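Local atomic coordinates of N(2),N(2)-dimethylguanosine tRNA methyltransferase (Pyrococcus horikoshii, PDB entry 2DUL), a protein that probably transfers two methyl groups from S-adenosyl-L-methionine to the exocyclic N2 of guanine 26 in tRNA, giving N(2)-dimethylguanosine. Residues I135-F140 with D148-S153; L160-T165 with G202-Y207. All blocks are in the same frame, centred on the assembly; numbering follows the deposited sequence.

Contact 1 (I135-F140 with D148-S153); sequences IDLDPF and DTALRS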
loop_
_atom_site.group_PDB
_atom_site.type_symbol
_atom_site.label_atom_id
_atom_site.label_comp_id
_atom_site.label_asym_id
_atom_site.label_seq_id
_atom_site.Cartn_x
_atom_site.Cartn_y
_atom_site.Cartn_z
ATOM N N ILE A 135 -11.864 3.232 0.916
ATOM C CA ILE A 135 -11.766 2.611 2.230
ATOM C C ILE A 135 -10.281 2.438 2.507
ATOM O O ILE A 135 -9.541 1.953 1.653
ATOM C CB ILE A 135 -12.447 1.213 2.277
ATOM C CG1 ILE A 135 -13.964 1.354 2.138
ATOM C CG2 ILE A 135 -12.106 0.514 3.599
ATOM C CD1 ILE A 135 -14.714 0.018 2.165
ATOM N N ASP A 136 -9.843 2.857 3.688
ATOM C CA ASP A 136 -8.444 2.709 4.067
ATOM C C ASP A 136 -8.375 1.709 5.222
ATOM O O ASP A 136 -8.895 1.958 6.306
ATOM C CB ASP A 136 -7.852 4.061 4.484
ATOM C CG ASP A 136 -6.326 4.054 4.492
ATOM O OD1 ASP A 136 -5.724 5.150 4.523
ATOM O OD2 ASP A 136 -5.729 2.956 4.461
ATOM N N LEU A 137 -7.757 0.565 4.956
ATOM C CA LEU A 137 -7.598 -0.499 5.940
ATOM C C LEU A 137 -6.188 -0.447 6.492
ATOM O O LEU A 137 -5.234 -0.808 5.796
ATOM C CB LEU A 137 -7.811 -1.870 5.292
ATOM C CG LEU A 137 -9.197 -2.263 4.795
ATOM C CD1 LEU A 137 -9.152 -3.714 4.299
ATOM C CD2 LEU A 137 -10.208 -2.117 5.935
ATOM N N ASP A 138 -6.060 -0.013 7.740
ATOM C CA ASP A 138 -4.758 0.101 8.389
ATOM C C ASP A 138 -4.824 -0.521 9.780
ATOM O O ASP A 138 -4.891 0.190 10.780
ATOM C CB ASP A 138 -4.375 1.579 8.501
ATOM C CG ASP A 138 -2.941 1.779 8.945
ATOM O OD1 ASP A 138 -2.028 1.366 8.199
ATOM O OD2 ASP A 138 -2.727 2.348 10.040
ATOM N N PRO A 139 -4.803 -1.861 9.860
ATOM C CA PRO A 139 -4.867 -2.587 11.131
ATOM C C PRO A 139 -3.511 -2.854 11.779
ATOM O O PRO A 139 -2.466 -2.511 11.227
ATOM C CB PRO A 139 -5.550 -3.882 10.732
ATOM C CG PRO A 139 -4.891 -4.163 9.417
ATOM C CD PRO A 139 -4.919 -2.798 8.727
ATOM N N PHE A 140 -3.549 -3.463 12.961
ATOM C CA PHE A 140 -2.334 -3.830 13.679
ATOM C C PHE A 140 -1.895 -5.162 13.081
ATOM O O PHE A 140 -2.360 -6.217 13.510
ATOM C CB PHE A 140 -2.607 -4.041 15.175
ATOM C CG PHE A 140 -3.059 -2.807 15.901
ATOM C CD1 PHE A 140 -2.284 -1.652 15.889
ATOM C CD2 PHE A 140 -4.249 -2.809 16.624
ATOM C CE1 PHE A 140 -2.688 -0.516 16.589
ATOM C CE2 PHE A 140 -4.661 -1.678 17.327
ATOM C CZ PHE A 140 -3.880 -0.529 17.310
ATOM N N ASP A 148 -12.125 -9.224 2.665
ATOM C CA ASP A 148 -13.299 -9.645 1.907
ATOM C C ASP A 148 -14.483 -8.705 2.095
ATOM O O ASP A 148 -15.179 -8.368 1.131
ATOM C CB ASP A 148 -13.706 -11.073 2.273
ATOM C CG ASP A 148 -14.729 -11.641 1.301
ATOM O OD1 ASP A 148 -14.406 -11.742 0.100
ATOM O OD2 ASP A 148 -15.849 -11.976 1.732
ATOM N N THR A 149 -14.711 -8.267 3.326
ATOM C CA THR A 149 -15.823 -7.362 3.588
ATOM C C THR A 149 -15.564 -5.987 2.974
ATOM O O THR A 149 -16.484 -5.347 2.462
ATOM C CB THR A 149 -16.090 -7.227 5.103
ATOM O OG1 THR A 149 -16.282 -8.532 5.666
ATOM C CG2 THR A 149 -17.358 -6.399 5.357
ATOM N N ALA A 150 -14.314 -5.528 3.007
ATOM C CA ALA A 150 -14.007 -4.231 2.416
ATOM C C ALA A 150 -14.306 -4.277 0.917
ATOM O O ALA A 150 -14.756 -3.290 0.333
ATOM C CB ALA A 150 -12.543 -3.871 2.647
ATOM N N LEU A 151 -14.060 -5.430 0.303
ATOM C CA LEU A 151 -14.294 -5.599 -1.126
ATOM C C LEU A 151 -15.778 -5.570 -1.480
ATOM O O LEU A 151 -16.134 -5.439 -2.653
ATOM C CB LEU A 151 -13.653 -6.899 -1.618
ATOM C CG LEU A 151 -12.137 -6.817 -1.798
ATOM C CD1 LEU A 151 -11.549 -8.210 -1.989
ATOM C CD2 LEU A 151 -11.822 -5.926 -3.005
ATOM N N ARG A 152 -16.638 -5.695 -0.470
ATOM C CA ARG A 152 -18.081 -5.642 -0.676
ATOM C C ARG A 152 -18.633 -4.272 -0.257
ATOM O O ARG A 152 -19.659 -3.827 -0.769
ATOM C CB ARG A 152 -18.788 -6.752 0.120
ATOM C CG ARG A 152 -18.753 -8.126 -0.547
ATOM C CD ARG A 152 -19.468 -9.196 0.278
ATOM N NE ARG A 152 -18.587 -9.777 1.289
ATOM C CZ ARG A 152 -18.683 -9.565 2.596
ATOM N NH1 ARG A 152 -19.633 -8.782 3.089
ATOM N NH2 ARG A 152 -17.803 -10.126 3.416
ATOM N N SER A 153 -17.940 -3.612 0.668
ATOM C CA SER A 153 -18.344 -2.300 1.176
ATOM C C SER A 153 -17.954 -1.143 0.240
ATOM O O SER A 153 -18.647 -0.124 0.178
ATOM C CB SER A 153 -17.725 -2.070 2.559
ATOM O OG SER A 153 -18.201 -0.870 3.156
#
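The backbones of Ile135 and Ala150 come within 7.2 Å (CA to CA), where the strand end 135-137 and the helix 148-153 run antiparallel, their axes at 170° and 9.9 Å apart at closest approach. No hydrogen bond joins the segments, so the join is purely one of packing. Ile135 reaches across with the end of its longer branch: CG1 stands anti to the carbonyl carbon (chi1 -68°) and the chain then runs fully extended, which carries CD1 to the helix. There Ile135 CD1 lies 3.7 Å from Ser153 CB, and Ile135 CD1 is 3.8 Å from the backbone oxygen Ala150 O. The hydroxyl of Ser153 also borders this methyl, but its polar need is met by Arg128 O, to which OG is hydrogen-bonded. Two residues on, Leu137 presents CD1 to the methyl of Ala150, with 3.8 Å between Leu137 CD1 and Ala150 CB. On the helix flank, Arg152 NH2 bonds Asp148 OD2 at 3.2 Å, approaching from above the carboxylate plane. On the side of 135-140 turned from the helix, Asp136 OD1 and Asp138 OD2 each form a salt bridge with Arg61, a residue predicted to bind S-adenosyl-L-methionine. A strand turning back through a loop into an antiparallel helix that packs on the sheet is the beta-alpha half of the Rossmann-like class I methyltransferase fold.

Contact 2 (L160-T165 with G202-Y207); sequences LGVTAT and GVIARY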
loop_
_atom_site.group_PDB
_atom_site.type_symbol
_atom_site.label_atom_id
_atom_site.label_comp_id
_atom_site.label_asym_id
_atom_site.label_seq_id
_atom_site.Cartn_x
_atom_site.Cartn_y
_atom_site.Cartn_z
ATOM N N LEU A 160 -9.440 1.095 -2.889
ATOM C CA LEU A 160 -9.124 0.426 -1.645
ATOM C C LEU A 160 -7.677 0.681 -1.263
ATOM O O LEU A 160 -6.770 0.493 -2.070
ATOM C CB LEU A 160 -9.375 -1.080 -1.776
ATOM C CG LEU A 160 -9.321 -1.939 -0.510
ATOM C CD1 LEU A 160 -10.347 -1.434 0.503
ATOM C CD2 LEU A 160 -9.611 -3.398 -0.878
ATOM N N GLY A 161 -7.471 1.123 -0.030
ATOM C CA GLY A 161 -6.127 1.361 0.459
ATOM C C GLY A 161 -5.887 0.300 1.512
ATOM O O GLY A 161 -6.650 0.195 2.472
ATOM N N VAL A 162 -4.844 -0.500 1.338
ATOM C CA VAL A 162 -4.563 -1.561 2.290
ATOM C C VAL A 162 -3.126 -1.511 2.781
ATOM O O VAL A 162 -2.200 -1.289 2.002
ATOM C CB VAL A 162 -4.800 -2.955 1.656
ATOM C CG1 VAL A 162 -4.725 -4.030 2.726
ATOM C CG2 VAL A 162 -6.148 -2.986 0.935
ATOM N N THR A 163 -2.952 -1.715 4.079
ATOM C CA THR A 163 -1.627 -1.725 4.675
ATOM C C THR A 163 -1.422 -3.026 5.437
ATOM O O THR A 163 -2.330 -3.515 6.107
ATOM C CB THR A 163 -1.428 -0.562 5.669
ATOM O OG1 THR A 163 -1.591 0.688 4.991
ATOM C CG2 THR A 163 -0.025 -0.617 6.270
ATOM N N ALA A 164 -0.235 -3.598 5.304
ATOM C CA ALA A 164 0.113 -4.811 6.020
ATOM C C ALA A 164 1.342 -4.417 6.825
ATOM O O ALA A 164 2.349 -3.996 6.258
ATOM C CB ALA A 164 0.446 -5.938 5.048
ATOM N N THR A 165 1.250 -4.528 8.146
ATOM C CA THR A 165 2.358 -4.164 9.024
ATOM C C THR A 165 3.305 -5.321 9.306
ATOM O O THR A 165 4.525 -5.154 9.271
ATOM C CB THR A 165 1.845 -3.628 10.372
ATOM O OG1 THR A 165 1.002 -2.492 10.142
ATOM C CG2 THR A 165 3.013 -3.210 11.255
ATOM N N GLY A 202 -1.559 -9.190 -5.154
ATOM C CA GLY A 202 -2.114 -10.418 -5.687
ATOM C C GLY A 202 -3.272 -11.005 -4.896
ATOM O O GLY A 202 -4.212 -11.540 -5.486
ATOM N N VAL A 203 -3.226 -10.912 -3.571
ATOM C CA VAL A 203 -4.310 -11.466 -2.763
ATOM C C VAL A 203 -5.571 -10.602 -2.877
ATOM O O VAL A 203 -6.692 -11.116 -2.857
ATOM C CB VAL A 203 -3.893 -11.620 -1.269
ATOM C CG1 VAL A 203 -3.883 -10.268 -0.574
ATOM C CG2 VAL A 203 -4.841 -12.606 -0.567
ATOM N N ILE A 204 -5.384 -9.294 -3.013
ATOM C CA ILE A 204 -6.513 -8.385 -3.172
ATOM C C ILE A 204 -7.195 -8.725 -4.501
ATOM O O ILE A 204 -8.423 -8.821 -4.574
ATOM C CB ILE A 204 -6.059 -6.905 -3.213
ATOM C CG1 ILE A 204 -5.448 -6.506 -1.869
ATOM C CG2 ILE A 204 -7.254 -5.999 -3.524
ATOM C CD1 ILE A 204 -4.814 -5.127 -1.875
ATOM N N ALA A 205 -6.386 -8.922 -5.538
ATOM C CA ALA A 205 -6.905 -9.261 -6.861
ATOM C C ALA A 205 -7.672 -10.581 -6.832
ATOM O O ALA A 205 -8.741 -10.703 -7.429
ATOM C CB ALA A 205 -5.755 -9.347 -7.869
ATOM N N ARG A 206 -7.120 -11.575 -6.146
ATOM C CA ARG A 206 -7.767 -12.882 -6.068
ATOM C C ARG A 206 -9.080 -12.838 -5.297
ATOM O O ARG A 206 -10.063 -13.417 -5.748
ATOM C CB ARG A 206 -6.814 -13.923 -5.462
ATOM C CG ARG A 206 -5.725 -14.382 -6.445
ATOM C CD ARG A 206 -4.811 -15.436 -5.838
ATOM N NE ARG A 206 -3.947 -14.851 -4.819
ATOM C CZ ARG A 206 -3.396 -15.532 -3.820
ATOM N NH1 ARG A 206 -3.620 -16.832 -3.699
ATOM N NH2 ARG A 206 -2.626 -14.907 -2.941
ATOM N N TYR A 207 -9.118 -12.144 -4.159
ATOM C CA TYR A 207 -10.363 -12.050 -3.386
ATOM C C TYR A 207 -11.438 -11.251 -4.123
ATOM O O TYR A 207 -12.638 -11.506 -3.960
ATOM C CB TYR A 207 -10.128 -11.386 -2.025
ATOM C CG TYR A 207 -9.779 -12.341 -0.901
ATOM C CD1 TYR A 207 -8.602 -13.084 -0.930
ATOM C CD2 TYR A 207 -10.641 -12.510 0.187
ATOM C CE1 TYR A 207 -8.284 -13.981 0.096
ATOM C CE2 TYR A 207 -10.338 -13.404 1.216
ATOM C CZ TYR A 207 -9.161 -14.134 1.164
ATOM O OH TYR A 207 -8.859 -15.025 2.165
#
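Apolar contact alone joins the strand 160-164 to the helix turn 202-207, and Ile204 is its sole helix member. Val162 and Ile204 lie nearest in the backbone, yet their CA atoms remain 9.0 Å apart, so side chains must span the interval. They meet tip to tip: Ile204 CD1 stops 3.8 Å from Val162 CG2 and 4.1 Å from Val162 CB. The isoleucine manages this because CG1 is anti to its carbonyl carbon (chi1 -65°) and CD1 continues in an extended line (chi2 173°). Its other branch, CG2, serves a second neighbour more loosely, at 4.4 Å from Leu160 CD2. One isoleucine thus bridges two strand residues, Leu160 and Val162, whose side chains leave the same face of the sheet. The summed buried surface is modest, 96 Å², but all three residues are buried, and Ile204 also touches Ala229 and Val231 on the adjoining strand 226-235.

Hydrogen bonding stays within the helix or leads outside the pair. Arg206 N bonds Gly202 O at 3.0 Å and Tyr207 N bonds Val203 O at 2.9 Å, the i to i+4 pattern of an alpha-helix. Arg206 NE adds a weak bond to Gly202 O, 3.4 Å long, while its NH1 and NH2 are held by the carbonyl oxygens of Leu183 and Tyr182. On the strand, Val162 pairs with Ala229 and Gly161 with Ile135 and Leu137. A helix laid over a central sheet through aliphatic side chains is characteristic of the layered alpha/beta core of class I methyltransferases.

Along the chain the two contacts follow in series, neither nested nor crossed. Contact 1 closes first, bringing the end of strand 132-137 against helix 144-153; seven residues separate its segments, four of them already in the helix. The chain then enters strand 158-164, which lies parallel to strand 132-137, so contact 1 belongs to a beta-alpha-beta unit. Contact 2 closes a longer excursion, of 36 largely helical residues, when helix 192-209 returns to that second strand. The strands bind the two contacts directly: Leu137 N is 2.7 Å from Gly161 O, a probable hydrogen bond. Their helices also meet, Leu151 CD1 packing 3.5 Å from Tyr207 CB, so neighbouring strands and neighbouring helices form one continuous layered block.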